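Local coordinates for uncharacterized protein (PDB 4R7F) that is of unknown function but has three immunoglobulin-like beta-sandwich domains and is probably related to type 9 secretion system plug proteins, at residues A[140-145]-A[389-394]; A[166-171]-A[205-210]; A[179-184]-A[378-383]; A[193-198]-A[214-219]. All blocks are in the same frame, centred on the assembly; numbering follows the deposited sequence.

Interaction 1 (A[140-145]-A[389-394]); sequences PVVNIS and RLIGVT
Residues 140-145 lead into an edge strand of a four-stranded sheet, while 389-394 belong to an edge strand of the three-stranded sheet packed against it; the short strand axes lie 35° apart. The backbone link is I391 O, which accepts from V142 N at 3.3 Å, in the carbonyl plane, and more weakly from V141 N at 3.0 Å. Both valines put CG2 in the crowded position between backbone N and carbonyl carbon. In V141 this branch comes 3.6 Å from I391 CB, the two side chains crossing at about a right angle. In V142 (chi1 -55°) CG2 rests 4.0 Å from G392 CA, where any CB would collide with it. I391 in turn holds CG1 in the crowded position (chi1 62°), so that its tip, CD1, meets V142 CG1 at 3.9 Å. Further along, I144 divides its branches: CD1 lies 3.8 Å from V393 N, and CG2 touches T394 CG2 at 3.6 Å. One water accepts from V393 N and donates to V142 O, just beyond the direct bonds. Opposite V378, I391 and G392 together take the place of one residue: a classic beta bulge, at an edge of an immunoglobulin-like sandwich.

Interaction 2 (A[166-171]-A[205-210]); sequences NINNKN and ENQISY. With MG (magnesium ion), chain H.
I167 and I208 stand at the centre of an antiparallel pairing within one sheet of an immunoglobulin-like sandwich. They form a hydrogen-bonded pair: I167 N reaches I208 O at 2.8 Å and I208 N returns to I167 O at 2.9 Å, both bonds nearly straight and in the carbonyl planes. Their side chains lie side by side on the face turned to the other sheet, where L181 and I183 pack on I167. I167, extended beyond CB, sends CD1 to within 3.6 Å of Y210 CE1. I208 turns the other way along the strand; its second torsion is twisted off the staggered value (140°), and I208 CD1 ends 3.9 Å from N169 ND2. On the opposite face N166, paired with S209, crosses the strands with OD1 3.0 Å from S209 OG, a weak contact; the same hydroxyl is hydrogen-bonded with T211 OG1. Q207 NE2 of the second subunit approaches N166 OD1 too, likewise weakly. Within the chain, Q207 NE2 gives N168 OD1 a bond of 2.8 Å that lies close to the glutamine's own amide plane, while N168 ND2 is held by N143 OD1. In the turn that leads to Q207, E205 OE2 binds magnesium at 2.4 Å together with four waters, one of which also donates to E205 OE1.

Interaction 3 (A[179-184]-A[378-383]); sequences TDLKIF and VYYRPM
The strand beginning at L181 is zipped antiparallel to 378-380. K182 N reaches Y379 O and Y379 N reaches K182 O, each at 2.9 Å, while R381 N meets D180 O at 2.7 Å, nearly along the C=O axis. K182 O settles at the edge of the Y379 ring, in its plane; the F184 and Y379 side chains cross at about a right angle, F184 CD1 4.0 Å from Y379 CE2. On the sheet face that carries L181, I183, V378 and Y380, I183 CD1 sits beside V378 CG2 at 4.0 Å, and L181 CD2 fits between V378 CG1 and Y380 CD1. P382 CD caps the centre of the Y380 ring, whose CE1 meets D180 CB. K182 and R381 run side by side, a pairing of like charges that D388, bridged to K182, would probably ease. D180 CG lies 3.7 Å from P382 CA, and a water links D180 OD2 to the N of selenomethionine M383. An alanine at D180, lacking CG and OD2, would probably leave the turn around P382 and M383 less firmly held. The arrangement is that of an edge strand paired with the central strand of a three-stranded sheet in an immunoglobulin-like sandwich.

Interaction 4 (A[193-198]-A[214-219]); sequences NAVTDL and RNLIFP
In this immunoglobulin-like sandwich a connecting segment, 193-198, lies across the far end of strand 207-219 without pairing to it, so the contact is carried by side chains and carbonyls alone. V195 is the central knob. With CG1 anti to the backbone N (chi1 176°), its two methyls straddle N215 O, V195 CG2 at 3.4 Å and CG1 at 3.5 Å. CG2 also touches the tip of the F218 ring, 3.6 Å from CZ, and CG1 lies near N215 CB. The same ring receives N193 O obliquely, 3.5 Å from F218 CE2. At the other end L198 meets L216 at about a right angle, L198 CD1 to L216 CD2 at 4.0 Å; the L198 and N215 side chains run antiparallel to one another, with L198 CD2 near N215 CB. F218 thus touches both N193 and V195, and an alanine here, without the ring, would probably loosen the seat of V195 CG2 and the packing against N193. The second shell fixes the pieces: backbone bonds tie V195 to V185, L216 to V163 and F218 to Q161, while Y374 meets the F218 ring and N213 OD1 accepts from N215 ND2. A single glutamine joins the two segments, Q187 OE1 receiving N193 ND2 and Q187 NE2 giving to P219 O.

How the interactions relate
All four contacts build one sandwich domain. Interactions 2 and 3 are pairings within its two sheets, rich in backbone bonds; interaction 1 spans the sheets at an edge with one bonded carbonyl, methyls and a water; interaction 4 holds a loop by apolar contact. Interactions 2 and 4 are largely buried and share strand 207-219, whereas 1 and 3 are partly exposed and joined by neighbouring strands, V378 N meeting G392 O. Between the sheets, Y210 of interaction 2 packs on L181 and I183 of interaction 3. I183 O also receives T196 OG1, tying the loop of interaction 4 to the strand of interaction 3. N166 N to S145 O connects interactions 1 and 2, the two that also touch the second subunit.

Interaction 1 (A[140-145]-A[389-394])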
loop_
_atom_site.group_PDB
_atom_site.type_symbol
_atom_site.label_atom_id
_atom_site.label_comp_id
_atom_site.label_asym_id
_atom_site.label_seq_id
_atom_site.Cartn_x
_atom_site.Cartn_y
_atom_site.Cartn_z
ATOM N N PRO A 140 19.596 7.043 -6.463
ATOM C CA PRO A 140 18.848 5.948 -7.055
ATOM C C PRO A 140 19.125 5.751 -8.540
ATOM O O PRO A 140 18.340 6.129 -9.384
ATOM C CB PRO A 140 17.392 6.369 -6.819
ATOM C CG PRO A 140 17.456 7.866 -6.867
ATOM C CD PRO A 140 18.744 8.213 -6.165
ATOM N N VAL A 141 20.198 5.057 -8.838
ATOM C CA VAL A 141 20.600 4.807 -10.210
ATOM C C VAL A 141 20.206 3.422 -10.742
ATOM O O VAL A 141 20.437 3.130 -11.900
ATOM C CB VAL A 141 22.115 5.047 -10.380
ATOM C CG1 VAL A 141 22.418 6.525 -10.173
ATOM C CG2 VAL A 141 22.935 4.156 -9.435
ATOM N N VAL A 142 19.641 2.569 -9.890
ATOM C CA VAL A 142 19.063 1.346 -10.360
ATOM C C VAL A 142 17.625 1.240 -9.808
ATOM O O VAL A 142 17.278 1.873 -8.814
ATOM C CB VAL A 142 19.902 0.126 -9.940
ATOM C CG1 VAL A 142 21.340 0.270 -10.396
ATOM C CG2 VAL A 142 19.840 -0.086 -8.433
ATOM N N ASN A 143 16.808 0.441 -10.471
ATOM C CA ASN A 143 15.403 0.232 -10.136
ATOM C C ASN A 143 15.320 -1.201 -9.607
ATOM O O ASN A 143 16.038 -2.084 -10.096
ATOM C CB ASN A 143 14.536 0.529 -11.403
ATOM C CG ASN A 143 13.238 -0.255 -11.471
ATOM O OD1 ASN A 143 13.226 -1.387 -11.946
ATOM N ND2 ASN A 143 12.128 0.359 -11.056
ATOM N N ILE A 144 14.490 -1.443 -8.600
ATOM C CA ILE A 144 14.352 -2.771 -8.039
ATOM C C ILE A 144 12.922 -3.230 -8.205
ATOM O O ILE A 144 12.008 -2.576 -7.696
ATOM C CB ILE A 144 14.716 -2.770 -6.546
ATOM C CG1 ILE A 144 16.153 -2.282 -6.312
ATOM C CG2 ILE A 144 14.544 -4.165 -5.967
ATOM C CD1 ILE A 144 16.502 -2.077 -4.832
ATOM N N SER A 145 12.713 -4.321 -8.939
ATOM C CA SER A 145 11.397 -4.960 -9.061
ATOM C C SER A 145 11.334 -6.117 -8.086
ATOM O O SER A 145 12.190 -6.974 -8.141
ATOM C CB SER A 145 11.166 -5.486 -10.479
ATOM O OG SER A 145 11.146 -4.429 -11.411
ATOM N N ARG A 389 28.478 2.950 -1.631
ATOM C CA ARG A 389 27.361 3.761 -2.118
ATOM C C ARG A 389 26.083 2.983 -2.048
ATOM O O ARG A 389 26.076 1.759 -2.242
ATOM C CB ARG A 389 27.596 4.187 -3.559
ATOM C CG ARG A 389 28.758 5.155 -3.703
ATOM C CD ARG A 389 29.272 5.192 -5.128
ATOM N NE ARG A 389 28.302 5.816 -6.028
ATOM C CZ ARG A 389 28.430 5.829 -7.353
ATOM N NH1 ARG A 389 29.444 5.208 -7.923
ATOM N NH2 ARG A 389 27.538 6.431 -8.123
ATOM N N LEU A 390 25.006 3.702 -1.777
ATOM C CA LEU A 390 23.702 3.135 -1.769
ATOM C C LEU A 390 23.037 3.562 -3.078
ATOM O O LEU A 390 22.641 4.712 -3.222
ATOM C CB LEU A 390 22.951 3.643 -0.537
ATOM C CG LEU A 390 21.488 3.245 -0.390
ATOM C CD1 LEU A 390 21.382 1.743 -0.439
ATOM C CD2 LEU A 390 20.834 3.774 0.882
ATOM N N ILE A 391 22.934 2.633 -4.022
ATOM C CA ILE A 391 22.521 2.933 -5.381
ATOM C C ILE A 391 21.073 2.557 -5.682
ATOM O O ILE A 391 20.523 2.886 -6.729
ATOM C CB ILE A 391 23.471 2.289 -6.420
ATOM C CG1 ILE A 391 23.506 0.766 -6.351
ATOM C CG2 ILE A 391 24.869 2.874 -6.304
ATOM C CD1 ILE A 391 24.070 0.125 -7.607
ATOM N N GLY A 392 20.447 1.870 -4.749
ATOM C CA GLY A 392 19.046 1.556 -4.863
ATOM C C GLY A 392 18.456 1.089 -3.557
ATOM O O GLY A 392 19.131 0.428 -2.737
ATOM N N VAL A 393 17.182 1.405 -3.368
ATOM C CA VAL A 393 16.478 0.970 -2.199
ATOM C C VAL A 393 15.018 0.929 -2.531
ATOM O O VAL A 393 14.546 1.737 -3.299
ATOM C CB VAL A 393 16.792 1.894 -1.002
ATOM C CG1 VAL A 393 16.355 3.311 -1.285
ATOM C CG2 VAL A 393 16.110 1.387 0.254
ATOM N N THR A 394 14.296 -0.039 -1.988
ATOM C CA THR A 394 12.857 -0.122 -2.188
ATOM C C THR A 394 12.224 -0.854 -1.006
ATOM O O THR A 394 12.881 -1.633 -0.341
ATOM C CB THR A 394 12.494 -0.836 -3.497
ATOM O OG1 THR A 394 11.122 -0.606 -3.779
ATOM C CG2 THR A 394 12.682 -2.349 -3.415
HETATM O O HOH W 1 16.123 2.182 -6.173
#

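Interaction 2 (A[166-171]-A[205-210])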
loop_
_atom_site.group_PDB
_atom_site.type_symbol
_atom_site.label_atom_id
_atom_site.label_comp_id
_atom_site.label_asym_id
_atom_site.label_seq_id
_atom_site.Cartn_x
_atom_site.Cartn_y
_atom_site.Cartn_z
ATOM N N ASN A 166 14.716 -8.264 -8.531
ATOM C CA ASN A 166 15.666 -8.077 -9.643
ATOM C C ASN A 166 16.128 -6.668 -9.596
ATOM O O ASN A 166 15.341 -5.772 -9.339
ATOM C CB ASN A 166 15.016 -8.309 -11.007
ATOM C CG ASN A 166 14.350 -9.668 -11.093
ATOM O OD1 ASN A 166 14.992 -10.660 -11.397
ATOM N ND2 ASN A 166 13.055 -9.713 -10.776
ATOM N N ILE A 167 17.409 -6.479 -9.859
ATOM C CA ILE A 167 17.963 -5.176 -9.961
ATOM C C ILE A 167 18.048 -4.885 -11.433
ATOM O O ILE A 167 18.725 -5.592 -12.149
ATOM C CB ILE A 167 19.372 -5.126 -9.354
ATOM C CG1 ILE A 167 19.295 -5.491 -7.873
ATOM C CG2 ILE A 167 19.973 -3.749 -9.563
ATOM C CD1 ILE A 167 20.650 -5.611 -7.221
ATOM N N ASN A 168 17.326 -3.857 -11.858
ATOM C CA ASN A 168 17.325 -3.371 -13.218
ATOM C C ASN A 168 18.301 -2.206 -13.395
ATOM O O ASN A 168 18.049 -1.128 -12.918
ATOM C CB ASN A 168 15.895 -2.960 -13.569
ATOM C CG ASN A 168 14.890 -4.099 -13.356
ATOM O OD1 ASN A 168 15.143 -5.248 -13.712
ATOM N ND2 ASN A 168 13.753 -3.771 -12.780
ATOM N N ASN A 169 19.415 -2.461 -14.096
ATOM C CA ASN A 169 20.541 -1.557 -14.177
ATOM C C ASN A 169 21.016 -1.227 -15.589
ATOM O O ASN A 169 22.207 -1.008 -15.786
ATOM C CB ASN A 169 21.743 -2.091 -13.353
ATOM C CG ASN A 169 22.360 -3.351 -13.944
ATOM O OD1 ASN A 169 21.691 -4.167 -14.562
ATOM N ND2 ASN A 169 23.641 -3.478 -13.798
ATOM N N LYS A 170 20.086 -1.094 -16.533
ATOM C CA LYS A 170 20.420 -0.696 -17.900
ATOM C C LYS A 170 21.204 0.630 -17.925
ATOM O O LYS A 170 22.142 0.777 -18.695
ATOM C CB LYS A 170 19.148 -0.568 -18.763
ATOM C CG LYS A 170 19.455 -0.142 -20.201
ATOM C CD LYS A 170 18.270 -0.218 -21.172
ATOM C CE LYS A 170 17.127 0.728 -20.798
ATOM N NZ LYS A 170 17.417 2.191 -20.659
ATOM N N ASN A 171 20.805 1.573 -17.077
ATOM C CA ASN A 171 21.435 2.864 -17.007
ATOM C C ASN A 171 22.508 2.972 -15.936
ATOM O O ASN A 171 23.036 4.041 -15.728
ATOM C CB ASN A 171 20.372 3.948 -16.830
ATOM C CG ASN A 171 19.447 4.051 -18.040
ATOM O OD1 ASN A 171 19.812 3.629 -19.133
ATOM N ND2 ASN A 171 18.249 4.600 -17.849
ATOM N N GLU A 205 23.262 -8.558 -18.706
ATOM C CA GLU A 205 23.952 -7.260 -18.823
ATOM C C GLU A 205 23.210 -6.083 -18.186
ATOM O O GLU A 205 23.821 -5.072 -17.808
ATOM C CB GLU A 205 24.249 -6.958 -20.320
ATOM C CG GLU A 205 23.052 -6.697 -21.218
ATOM C CD GLU A 205 22.253 -7.921 -21.588
ATOM O OE1 GLU A 205 22.528 -9.042 -21.078
ATOM O OE2 GLU A 205 21.310 -7.745 -22.387
ATOM N N ASN A 206 21.896 -6.219 -18.081
ATOM C CA ASN A 206 21.024 -5.166 -17.583
ATOM C C ASN A 206 20.006 -5.667 -16.535
ATOM O O ASN A 206 18.970 -5.014 -16.275
ATOM C CB ASN A 206 20.293 -4.493 -18.750
ATOM C CG ASN A 206 19.539 -5.481 -19.635
ATOM O OD1 ASN A 206 19.170 -6.579 -19.185
ATOM N ND2 ASN A 206 19.287 -5.088 -20.918
ATOM N N GLN A 207 20.303 -6.808 -15.927
ATOM C CA GLN A 207 19.396 -7.349 -14.925
ATOM C C GLN A 207 20.066 -8.363 -14.078
ATOM O O GLN A 207 20.677 -9.266 -14.598
ATOM C CB GLN A 207 18.181 -7.999 -15.550
ATOM C CG GLN A 207 17.121 -8.184 -14.504
ATOM C CD GLN A 207 15.784 -8.606 -15.087
ATOM O OE1 GLN A 207 15.689 -9.663 -15.743
ATOM N NE2 GLN A 207 14.733 -7.808 -14.821
ATOM N N ILE A 208 19.964 -8.176 -12.769
ATOM C CA ILE A 208 20.549 -9.076 -11.801
ATOM C C ILE A 208 19.422 -9.629 -10.962
ATOM O O ILE A 208 18.719 -8.881 -10.301
ATOM C CB ILE A 208 21.561 -8.360 -10.901
ATOM C CG1 ILE A 208 22.573 -7.583 -11.757
ATOM C CG2 ILE A 208 22.325 -9.376 -10.033
ATOM C CD1 ILE A 208 22.945 -6.231 -11.186
ATOM N N SER A 209 19.248 -10.939 -10.992
ATOM C CA SER A 209 18.097 -11.552 -10.340
ATOM C C SER A 209 18.496 -12.267 -9.055
ATOM O O SER A 209 19.458 -13.051 -9.064
ATOM C CB SER A 209 17.401 -12.511 -11.318
ATOM O OG SER A 209 16.371 -13.242 -10.665
ATOM N N TYR A 210 17.784 -11.966 -7.959
ATOM C CA TYR A 210 18.003 -12.630 -6.654
ATOM C C TYR A 210 16.705 -13.293 -6.298
ATOM O O TYR A 210 16.012 -12.907 -5.373
ATOM C CB TYR A 210 18.365 -11.642 -5.534
ATOM C CG TYR A 210 19.644 -10.908 -5.752
ATOM C CD1 TYR A 210 19.703 -9.823 -6.604
ATOM C CD2 TYR A 210 20.819 -11.320 -5.142
ATOM C CE1 TYR A 210 20.899 -9.155 -6.843
ATOM C CE2 TYR A 210 22.011 -10.633 -5.346
ATOM C CZ TYR A 210 22.052 -9.556 -6.202
ATOM O OH TYR A 210 23.244 -8.871 -6.421
HETATM MG MG MG H . 19.426 -8.929 -23.228
HETATM O O HOH W 2 25.617 -4.824 -15.769
HETATM O O HOH W 3 23.302 -2.376 -18.163
HETATM O O HOH W 4 20.435 -10.485 -22.057
HETATM O O HOH W 5 18.468 -8.603 -21.166
HETATM O O HOH W 6 18.171 -10.628 -23.936
HETATM O O HOH W 7 20.516 -9.543 -25.105
#

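Interaction 3 (A[179-184]-A[378-383])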
loop_
_atom_site.group_PDB
_atom_site.type_symbol
_atom_site.label_atom_id
_atom_site.label_comp_id
_atom_site.label_asym_id
_atom_site.label_seq_id
_atom_site.Cartn_x
_atom_site.Cartn_y
_atom_site.Cartn_z
ATOM N N THR A 179 30.352 -9.602 -6.833
ATOM C CA THR A 179 31.435 -9.131 -5.974
ATOM C C THR A 179 31.182 -7.710 -5.503
ATOM O O THR A 179 31.460 -7.397 -4.379
ATOM C CB THR A 179 32.778 -9.013 -6.755
ATOM O OG1 THR A 179 32.846 -9.984 -7.790
ATOM C CG2 THR A 179 33.930 -9.204 -5.841
ATOM N N ASP A 180 30.727 -6.821 -6.394
ATOM C CA ASP A 180 30.684 -5.370 -6.098
ATOM C C ASP A 180 29.388 -4.864 -5.455
ATOM O O ASP A 180 29.328 -3.697 -5.070
ATOM C CB ASP A 180 30.882 -4.559 -7.370
ATOM C CG ASP A 180 32.190 -4.851 -8.071
ATOM O OD1 ASP A 180 33.110 -5.487 -7.490
ATOM O OD2 ASP A 180 32.264 -4.433 -9.234
ATOM N N LEU A 181 28.350 -5.699 -5.382
ATOM C CA LEU A 181 27.095 -5.311 -4.697
ATOM C C LEU A 181 27.054 -5.934 -3.311
ATOM O O LEU A 181 27.508 -7.056 -3.132
ATOM C CB LEU A 181 25.876 -5.809 -5.481
ATOM C CG LEU A 181 25.685 -5.200 -6.877
ATOM C CD1 LEU A 181 24.345 -5.661 -7.415
ATOM C CD2 LEU A 181 25.775 -3.676 -6.844
ATOM N N LYS A 182 26.536 -5.198 -2.331
ATOM C CA LYS A 182 26.202 -5.773 -1.039
ATOM C C LYS A 182 24.726 -5.442 -0.824
ATOM O O LYS A 182 24.345 -4.269 -0.875
ATOM C CB LYS A 182 27.057 -5.146 0.067
ATOM C CG LYS A 182 28.546 -5.243 -0.193
ATOM C CD LYS A 182 29.319 -4.734 1.004
ATOM C CE LYS A 182 30.819 -4.755 0.755
ATOM N NZ LYS A 182 31.388 -3.392 0.774
ATOM N N ILE A 183 23.918 -6.450 -0.519
ATOM C CA ILE A 183 22.467 -6.302 -0.394
ATOM C C ILE A 183 22.031 -6.589 1.041
ATOM O O ILE A 183 22.406 -7.599 1.612
ATOM C CB ILE A 183 21.736 -7.333 -1.280
ATOM C CG1 ILE A 183 22.405 -7.450 -2.672
ATOM C CG2 ILE A 183 20.235 -7.028 -1.336
ATOM C CD1 ILE A 183 21.775 -6.660 -3.767
ATOM N N PHE A 184 21.197 -5.731 1.603
ATOM C CA PHE A 184 20.562 -6.005 2.886
ATOM C C PHE A 184 19.074 -5.954 2.711
ATOM O O PHE A 184 18.553 -5.031 2.065
ATOM C CB PHE A 184 20.973 -4.983 3.942
ATOM C CG PHE A 184 22.366 -5.197 4.437
ATOM C CD1 PHE A 184 23.433 -4.861 3.658
ATOM C CD2 PHE A 184 22.595 -5.834 5.641
ATOM C CE1 PHE A 184 24.730 -5.096 4.088
ATOM C CE2 PHE A 184 23.893 -6.066 6.086
ATOM C CZ PHE A 184 24.960 -5.695 5.301
ATOM N N VAL A 378 20.512 -1.789 -1.735
ATOM C CA VAL A 378 21.517 -2.222 -2.652
ATOM C C VAL A 378 22.695 -1.249 -2.577
ATOM O O VAL A 378 22.569 -0.127 -2.990
ATOM C CB VAL A 378 20.956 -2.235 -4.084
ATOM C CG1 VAL A 378 22.053 -2.620 -5.071
ATOM C CG2 VAL A 378 19.773 -3.188 -4.193
ATOM N N TYR A 379 23.826 -1.721 -2.065
ATOM C CA TYR A 379 25.036 -0.957 -1.897
ATOM C C TYR A 379 26.062 -1.384 -2.945
ATOM O O TYR A 379 26.093 -2.545 -3.365
ATOM C CB TYR A 379 25.629 -1.216 -0.514
ATOM C CG TYR A 379 24.757 -0.773 0.601
ATOM C CD1 TYR A 379 24.828 0.510 1.093
ATOM C CD2 TYR A 379 23.820 -1.615 1.137
ATOM C CE1 TYR A 379 24.018 0.923 2.139
ATOM C CE2 TYR A 379 22.985 -1.203 2.147
ATOM C CZ TYR A 379 23.094 0.053 2.661
ATOM O OH TYR A 379 22.226 0.455 3.671
ATOM N N TYR A 380 26.909 -0.448 -3.366
ATOM C CA TYR A 380 27.770 -0.696 -4.524
ATOM C C TYR A 380 29.158 -0.311 -4.154
ATOM O O TYR A 380 29.378 0.827 -3.707
ATOM C CB TYR A 380 27.339 0.157 -5.716
ATOM C CG TYR A 380 28.304 0.218 -6.902
ATOM C CD1 TYR A 380 28.671 -0.938 -7.581
ATOM C CD2 TYR A 380 28.732 1.435 -7.432
ATOM C CE1 TYR A 380 29.486 -0.895 -8.716
ATOM C CE2 TYR A 380 29.565 1.495 -8.568
ATOM C CZ TYR A 380 29.944 0.318 -9.197
ATOM O OH TYR A 380 30.762 0.300 -10.307
ATOM N N ARG A 381 30.089 -1.254 -4.341
ATOM C CA ARG A 381 31.504 -0.979 -4.112
ATOM C C ARG A 381 32.475 -1.712 -5.014
ATOM O O ARG A 381 32.917 -2.826 -4.715
ATOM C CB ARG A 381 31.864 -1.246 -2.687
ATOM C CG ARG A 381 33.213 -0.661 -2.372
ATOM C CD ARG A 381 33.351 -0.484 -0.911
ATOM N NE ARG A 381 34.726 -0.240 -0.582
ATOM C CZ ARG A 381 35.174 -0.206 0.664
ATOM N NH1 ARG A 381 34.338 -0.366 1.691
ATOM N NH2 ARG A 381 36.456 0.011 0.874
ATOM N N PRO A 382 32.839 -1.069 -6.120
ATOM C CA PRO A 382 33.794 -1.682 -7.059
ATOM C C PRO A 382 35.214 -1.630 -6.493
ATOM O O PRO A 382 35.448 -0.869 -5.561
ATOM C CB PRO A 382 33.675 -0.784 -8.294
ATOM C CG PRO A 382 33.377 0.578 -7.730
ATOM C CD PRO A 382 32.558 0.339 -6.451
HETATM N N MSE A 383 36.127 -2.441 -7.032
HETATM C CA MSE A 383 37.504 -2.477 -6.511
HETATM C C MSE A 383 38.079 -1.076 -6.524
HETATM O O MSE A 383 37.826 -0.263 -7.409
HETATM C CB MSE A 383 38.389 -3.529 -7.206
HETATM C CG MSE A 383 38.517 -4.820 -6.371
HETATM SE SE MSE A 383 39.507 -4.523 -4.679
HETATM C CE MSE A 383 41.150 -3.671 -5.369
HETATM O O HOH W 8 31.569 -4.741 -2.588
HETATM O O HOH W 9 35.322 -3.848 -9.728
#

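Interaction 4 (A[193-198]-A[214-219])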
loop_
_atom_site.group_PDB
_atom_site.type_symbol
_atom_site.label_atom_id
_atom_site.label_comp_id
_atom_site.label_asym_id
_atom_site.label_seq_id
_atom_site.Cartn_x
_atom_site.Cartn_y
_atom_site.Cartn_z
ATOM N N ASN A 193 16.788 -9.958 12.435
ATOM C CA ASN A 193 16.657 -11.087 11.495
ATOM C C ASN A 193 16.855 -10.669 10.033
ATOM O O ASN A 193 16.289 -11.282 9.111
ATOM C CB ASN A 193 15.327 -11.791 11.680
ATOM C CG ASN A 193 14.154 -10.950 11.202
ATOM O OD1 ASN A 193 14.253 -9.734 11.110
ATOM N ND2 ASN A 193 13.045 -11.603 10.872
ATOM N N ALA A 194 17.679 -9.641 9.830
ATOM C CA ALA A 194 17.970 -9.129 8.497
ATOM C C ALA A 194 18.845 -10.106 7.720
ATOM O O ALA A 194 19.507 -10.945 8.293
ATOM C CB ALA A 194 18.639 -7.779 8.580
ATOM N N VAL A 195 18.840 -9.986 6.399
ATOM C CA VAL A 195 19.541 -10.904 5.537
ATOM C C VAL A 195 20.521 -10.130 4.651
ATOM O O VAL A 195 20.218 -9.016 4.186
ATOM C CB VAL A 195 18.526 -11.656 4.636
ATOM C CG1 VAL A 195 19.237 -12.554 3.649
ATOM C CG2 VAL A 195 17.576 -12.478 5.474
ATOM N N THR A 196 21.657 -10.762 4.385
ATOM C CA THR A 196 22.687 -10.247 3.488
ATOM C C THR A 196 23.548 -11.413 2.991
ATOM O O THR A 196 23.158 -12.575 3.137
ATOM C CB THR A 196 23.528 -9.158 4.152
ATOM O OG1 THR A 196 24.405 -8.591 3.182
ATOM C CG2 THR A 196 24.362 -9.723 5.289
ATOM N N ASP A 197 24.698 -11.134 2.386
ATOM C CA ASP A 197 25.494 -12.205 1.699
ATOM C C ASP A 197 24.635 -12.973 0.679
ATOM O O ASP A 197 24.506 -14.202 0.722
ATOM C CB ASP A 197 26.172 -13.175 2.697
ATOM C CG ASP A 197 27.059 -12.440 3.714
ATOM O OD1 ASP A 197 27.794 -11.511 3.304
ATOM O OD2 ASP A 197 27.007 -12.765 4.926
ATOM N N LEU A 198 24.019 -12.231 -0.232
ATOM C CA LEU A 198 23.162 -12.829 -1.234
ATOM C C LEU A 198 23.988 -13.026 -2.510
ATOM O O LEU A 198 24.826 -12.208 -2.858
ATOM C CB LEU A 198 21.955 -11.920 -1.491
ATOM C CG LEU A 198 21.029 -11.649 -0.306
ATOM C CD1 LEU A 198 19.905 -10.731 -0.711
ATOM C CD2 LEU A 198 20.445 -12.953 0.196
ATOM N N ARG A 214 17.289 -19.123 -0.919
ATOM C CA ARG A 214 16.796 -19.735 0.287
ATOM C C ARG A 214 16.850 -18.757 1.470
ATOM O O ARG A 214 15.978 -18.773 2.331
ATOM C CB ARG A 214 17.569 -21.007 0.571
ATOM C CG ARG A 214 17.240 -21.702 1.868
ATOM C CD ARG A 214 15.915 -22.444 1.817
ATOM N NE ARG A 214 15.639 -23.024 3.135
ATOM C CZ ARG A 214 15.250 -22.318 4.199
ATOM N NH1 ARG A 214 15.081 -21.015 4.136
ATOM N NH2 ARG A 214 15.010 -22.917 5.340
ATOM N N ASN A 215 17.844 -17.880 1.495
ATOM C CA ASN A 215 18.001 -16.942 2.613
ATOM C C ASN A 215 16.930 -15.870 2.605
ATOM O O ASN A 215 16.829 -15.135 3.560
ATOM C CB ASN A 215 19.362 -16.237 2.534
ATOM C CG ASN A 215 20.490 -17.216 2.318
ATOM O OD1 ASN A 215 20.847 -17.902 3.233
ATOM N ND2 ASN A 215 21.001 -17.335 1.074
ATOM N N LEU A 216 16.190 -15.732 1.500
ATOM C CA LEU A 216 15.202 -14.686 1.389
ATOM C C LEU A 216 13.828 -15.151 1.818
ATOM O O LEU A 216 12.830 -14.475 1.552
ATOM C CB LEU A 216 15.185 -14.090 -0.010
ATOM C CG LEU A 216 16.338 -13.139 -0.270
ATOM C CD1 LEU A 216 16.307 -12.671 -1.700
ATOM C CD2 LEU A 216 16.311 -11.956 0.675
ATOM N N ILE A 217 13.794 -16.271 2.533
ATOM C CA ILE A 217 12.579 -16.796 3.105
ATOM C C ILE A 217 12.552 -16.455 4.592
ATOM O O ILE A 217 13.418 -16.846 5.354
ATOM C CB ILE A 217 12.469 -18.313 2.919
ATOM C CG1 ILE A 217 12.476 -18.655 1.432
ATOM C CG2 ILE A 217 11.169 -18.803 3.528
ATOM C CD1 ILE A 217 12.346 -20.137 1.131
ATOM N N PHE A 218 11.539 -15.712 4.989
ATOM C CA PHE A 218 11.417 -15.180 6.333
ATOM C C PHE A 218 10.253 -15.846 6.998
ATOM O O PHE A 218 9.286 -16.180 6.318
ATOM C CB PHE A 218 11.063 -13.721 6.248
ATOM C CG PHE A 218 12.192 -12.854 5.861
ATOM C CD1 PHE A 218 12.480 -12.627 4.527
ATOM C CD2 PHE A 218 12.919 -12.196 6.824
ATOM C CE1 PHE A 218 13.517 -11.790 4.150
ATOM C CE2 PHE A 218 13.983 -11.377 6.469
ATOM C CZ PHE A 218 14.280 -11.176 5.122
ATOM N N PRO A 219 10.290 -15.987 8.325
ATOM C CA PRO A 219 9.007 -16.400 8.948
ATOM C C PRO A 219 7.975 -15.285 8.836
ATOM O O PRO A 219 8.324 -14.098 8.906
ATOM C CB PRO A 219 9.384 -16.661 10.403
ATOM C CG PRO A 219 10.673 -15.917 10.594
ATOM C CD PRO A 219 11.393 -15.959 9.288
#